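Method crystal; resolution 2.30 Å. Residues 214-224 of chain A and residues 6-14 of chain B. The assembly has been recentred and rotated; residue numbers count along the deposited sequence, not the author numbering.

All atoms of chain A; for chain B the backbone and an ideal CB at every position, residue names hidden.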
# COMPACT_ATOMS: atom_id res chain seq x y z
N SER A 214 -21.28 2.23 2.39
CA SER A 214 -21.07 1.69 3.72
C SER A 214 -19.81 0.85 3.78
O SER A 214 -19.36 0.36 2.76
CB SER A 214 -22.26 0.79 4.09
OG SER A 214 -21.95 0.03 5.26
N THR A 215 -19.27 0.66 4.98
CA THR A 215 -18.17 -0.27 5.18
C THR A 215 -18.79 -1.66 5.35
O THR A 215 -19.94 -1.78 5.75
CB THR A 215 -17.31 0.08 6.42
OG1 THR A 215 -18.14 0.20 7.58
CG2 THR A 215 -16.55 1.40 6.22
N ALA A 216 -18.02 -2.70 5.04
CA ALA A 216 -18.49 -4.08 5.09
C ALA A 216 -17.32 -5.03 5.08
O ALA A 216 -16.22 -4.65 4.67
CB ALA A 216 -19.39 -4.39 3.90
N ILE A 217 -17.55 -6.28 5.49
CA ILE A 217 -16.58 -7.36 5.30
C ILE A 217 -16.86 -8.01 3.94
O ILE A 217 -18.02 -8.31 3.63
CB ILE A 217 -16.70 -8.42 6.42
CG1 ILE A 217 -16.32 -7.83 7.78
CG2 ILE A 217 -15.83 -9.65 6.11
CD1 ILE A 217 -16.85 -8.66 8.96
N PHE A 218 -15.82 -8.20 3.13
CA PHE A 218 -15.96 -8.88 1.85
C PHE A 218 -15.23 -10.23 1.89
O PHE A 218 -14.05 -10.29 2.22
CB PHE A 218 -15.35 -8.02 0.73
CG PHE A 218 -16.26 -6.94 0.17
CD1 PHE A 218 -17.33 -6.43 0.89
CD2 PHE A 218 -15.99 -6.40 -1.08
CE1 PHE A 218 -18.14 -5.42 0.36
CE2 PHE A 218 -16.78 -5.39 -1.62
CZ PHE A 218 -17.87 -4.90 -0.88
N ALA A 219 -15.95 -11.32 1.58
CA ALA A 219 -15.36 -12.62 1.36
C ALA A 219 -15.19 -12.82 -0.13
O ALA A 219 -16.18 -12.88 -0.87
CB ALA A 219 -16.24 -13.76 1.95
N THR A 220 -13.94 -12.92 -0.58
CA THR A 220 -13.65 -13.06 -1.99
C THR A 220 -13.42 -14.50 -2.39
O THR A 220 -13.23 -15.37 -1.54
CB THR A 220 -12.42 -12.24 -2.41
OG1 THR A 220 -11.23 -12.83 -1.87
CG2 THR A 220 -12.54 -10.80 -1.94
N LYS A 221 -13.43 -14.72 -3.71
CA LYS A 221 -13.24 -16.04 -4.32
C LYS A 221 -11.81 -16.28 -4.78
O LYS A 221 -11.42 -17.43 -5.02
CB LYS A 221 -14.17 -16.17 -5.54
CG LYS A 221 -15.53 -16.78 -5.18
CD LYS A 221 -16.72 -16.02 -5.79
CE LYS A 221 -17.02 -16.44 -7.22
NZ LYS A 221 -18.42 -16.06 -7.60
N GLY A 222 -11.05 -15.21 -4.93
CA GLY A 222 -9.73 -15.26 -5.55
C GLY A 222 -9.83 -14.90 -7.02
O GLY A 222 -10.89 -15.03 -7.62
N ASN A 223 -8.71 -14.44 -7.59
CA ASN A 223 -8.67 -14.01 -8.98
C ASN A 223 -7.65 -14.83 -9.73
O ASN A 223 -6.45 -14.71 -9.46
CB ASN A 223 -8.33 -12.51 -9.06
CG ASN A 223 -8.62 -11.93 -10.42
OD1 ASN A 223 -8.51 -12.62 -11.43
ND2 ASN A 223 -9.03 -10.66 -10.45
N GLN A 224 -8.10 -15.66 -10.66
CA GLN A 224 -7.17 -16.57 -11.33
C GLN A 224 -6.60 -15.95 -12.60
O GLN A 224 -5.85 -16.61 -13.31
CB GLN A 224 -7.83 -17.95 -11.62
CG GLN A 224 -8.57 -18.61 -10.43
CD GLN A 224 -7.77 -18.61 -9.13
OE1 GLN A 224 -8.32 -18.34 -8.05
NE2 GLN A 224 -6.49 -18.94 -9.21
N UNK B 6 -15.99 -11.95 -8.48
CA UNK B 6 -15.11 -12.69 -7.53
C UNK B 6 -15.42 -12.37 -6.06
O UNK B 6 -14.55 -12.50 -5.18
CB UNK B 6 -13.64 -12.36 -7.81
N UNK B 7 -16.67 -11.97 -5.80
CA UNK B 7 -17.15 -11.76 -4.43
C UNK B 7 -18.08 -12.89 -4.02
O UNK B 7 -19.14 -13.10 -4.63
CB UNK B 7 -17.87 -10.41 -4.30
N UNK B 8 -17.67 -13.64 -3.01
CA UNK B 8 -18.49 -14.71 -2.45
C UNK B 8 -19.65 -14.12 -1.66
O UNK B 8 -20.79 -14.53 -1.84
CB UNK B 8 -17.65 -15.63 -1.56
N UNK B 9 -19.35 -13.14 -0.80
CA UNK B 9 -20.35 -12.57 0.11
C UNK B 9 -19.95 -11.20 0.67
O UNK B 9 -18.78 -10.97 0.95
CB UNK B 9 -20.60 -13.54 1.27
N UNK B 10 -20.92 -10.30 0.79
CA UNK B 10 -20.78 -9.10 1.59
C UNK B 10 -21.35 -9.42 2.94
O UNK B 10 -22.52 -9.79 3.04
CB UNK B 10 -21.47 -7.89 0.95
N UNK B 11 -20.56 -9.26 3.99
CA UNK B 11 -21.05 -9.51 5.33
C UNK B 11 -21.13 -8.18 6.09
O UNK B 11 -20.44 -7.20 5.73
CB UNK B 11 -20.15 -10.51 6.06
N UNK B 12 -21.96 -8.15 7.13
CA UNK B 12 -22.17 -6.92 7.89
C UNK B 12 -20.95 -6.60 8.74
O UNK B 12 -20.31 -7.49 9.29
CB UNK B 12 -23.41 -7.04 8.77
N UNK B 13 -20.62 -5.32 8.81
CA UNK B 13 -19.61 -4.77 9.71
C UNK B 13 -20.29 -3.76 10.64
O UNK B 13 -21.02 -2.89 10.17
CB UNK B 13 -18.47 -4.12 8.93
N UNK B 14 -20.05 -3.87 11.95
CA UNK B 14 -20.61 -2.93 12.91
C UNK B 14 -19.73 -1.68 12.93
O UNK B 14 -18.52 -1.78 13.12
CB UNK B 14 -20.71 -3.56 14.30

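The backbone of chain B runs antiparallel to strand 215-220 of chain A, with 161° between their directions, and its amides and carbonyls fix the register before any side chain is considered.

Position 6 accepts from Lys A221 N through its carbonyl O (2.9 Å). Its CB points sideways, 3.8 Å from Gly A222 O, so a short polar side chain or a small apolar one would suit. The residue is Asn B6; its ND2 lies 3.8 Å from Asn A223 CG and is hydrogen-bonded elsewhere in the structure.

At position 7 the CB lies on the sheet face of Phe A218 and Thr A220, 5.5 Å from Phe A218 CD2. That gap leaves room for a medium or large apolar group, Leu, Ile or Met. Ile B7 fills it: with chi1 and chi2 both m, its CD1 comes 3.7 Å from Phe A218 CD2 and 4.1 Å from Thr A220 CG2.

Position 8, at phi/psi -73/-47, sits in a beta bulge, where the register shifts by one. Ala A219 O accepts from the backbone N of position 8 at 2.7 Å and from the backbone N of position 9 at 3.2 Å. The CB at 8 points toward chain A, tight at 3.2 Å from Ala A219 O, with Lys A221 CD 4.3 Å away; a flexible chain able to pass the lysine is plausible. Lys B8 does so, its CE 3.7 Å from Lys A221 CG.

Position 9 shares a face with Ala A219, whose CB is 4.4 Å from the ideal CB. So small a neighbour selects weakly, and many residues would fit. Lys B9 has an end that leads away; its backbone O accepts from Ala A219 N (2.9 Å).

Position 10 places its CB 4.2 Å from Phe A218 CE1, so an apolar side chain or one with a long aliphatic stem would suit. In Glu B10, OE2 approaches Phe A218 CZ obliquely at 3.6 Å.

Position 11 forms a hydrogen-bonded pair with Ile A217: its N donates to Ile A217 O (2.7 Å, 175°), and its O accepts from Ile A217 N (3.0 Å). Beta-branched or long chains would fit beside that isoleucine. Lys B11 packs CB to CB at 4.0 Å against Ile A217, then leads away.

At position 12 CA-to-CB points away, so polar or apolar side chains would suit; it is Val B12, whose backbone O meets Ile A217 CD1 at 3.7 Å.

The CB at position 13 points toward chain A, 3.8 Å from Ala A216 CA, with Ile A217 nearby, favouring an apolar residue. Leu B13 sets CD1 4.0 Å from Ile A217 CG1 and CD2 3.7 Å from Thr A215 OG1.

At position 14 CA-to-CB also points away, leaving any type possible; Ile B14 makes no contact here.

Chain B 6-14: NIKKEKVLI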
# COMPACT_ATOMS: atom_id res chain seq x y z
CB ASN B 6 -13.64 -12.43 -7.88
CG ASN B 6 -13.20 -13.20 -9.12
OD1 ASN B 6 -13.64 -14.33 -9.33
ND2 ASN B 6 -12.34 -12.60 -9.94
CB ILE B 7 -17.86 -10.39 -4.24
CG1 ILE B 7 -16.93 -9.24 -4.61
CG2 ILE B 7 -18.37 -10.24 -2.80
CD1 ILE B 7 -15.79 -9.02 -3.65
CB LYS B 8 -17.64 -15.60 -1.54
CG LYS B 8 -18.10 -17.03 -1.42
CD LYS B 8 -16.99 -17.91 -0.81
CE LYS B 8 -15.81 -18.14 -1.79
NZ LYS B 8 -14.79 -19.14 -1.30
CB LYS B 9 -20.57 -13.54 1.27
CG LYS B 9 -21.90 -13.40 1.96
CD LYS B 9 -22.05 -14.40 3.12
CE LYS B 9 -23.51 -14.58 3.56
NZ LYS B 9 -24.19 -15.68 2.80
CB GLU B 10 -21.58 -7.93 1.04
CG GLU B 10 -21.29 -7.56 -0.40
CD GLU B 10 -21.75 -6.15 -0.71
OE1 GLU B 10 -22.55 -5.59 0.10
OE2 GLU B 10 -21.30 -5.60 -1.74
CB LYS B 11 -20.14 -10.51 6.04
CG LYS B 11 -19.93 -11.82 5.28
CD LYS B 11 -19.05 -12.77 6.08
CE LYS B 11 -18.92 -14.14 5.41
NZ LYS B 11 -18.02 -15.06 6.18
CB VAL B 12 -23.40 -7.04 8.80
CG1 VAL B 12 -23.54 -5.83 9.69
CG2 VAL B 12 -24.64 -7.21 7.97
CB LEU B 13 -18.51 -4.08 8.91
CG LEU B 13 -17.31 -3.58 9.71
CD1 LEU B 13 -16.55 -4.74 10.35
CD2 LEU B 13 -16.37 -2.76 8.82
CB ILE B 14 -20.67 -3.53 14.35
CG1 ILE B 14 -21.37 -4.89 14.37
CG2 ILE B 14 -21.43 -2.59 15.27
CD1 ILE B 14 -22.77 -4.89 13.80
O HOH W 1 -12.65 -19.70 -3.93
O HOH W 2 -21.80 -3.53 6.60
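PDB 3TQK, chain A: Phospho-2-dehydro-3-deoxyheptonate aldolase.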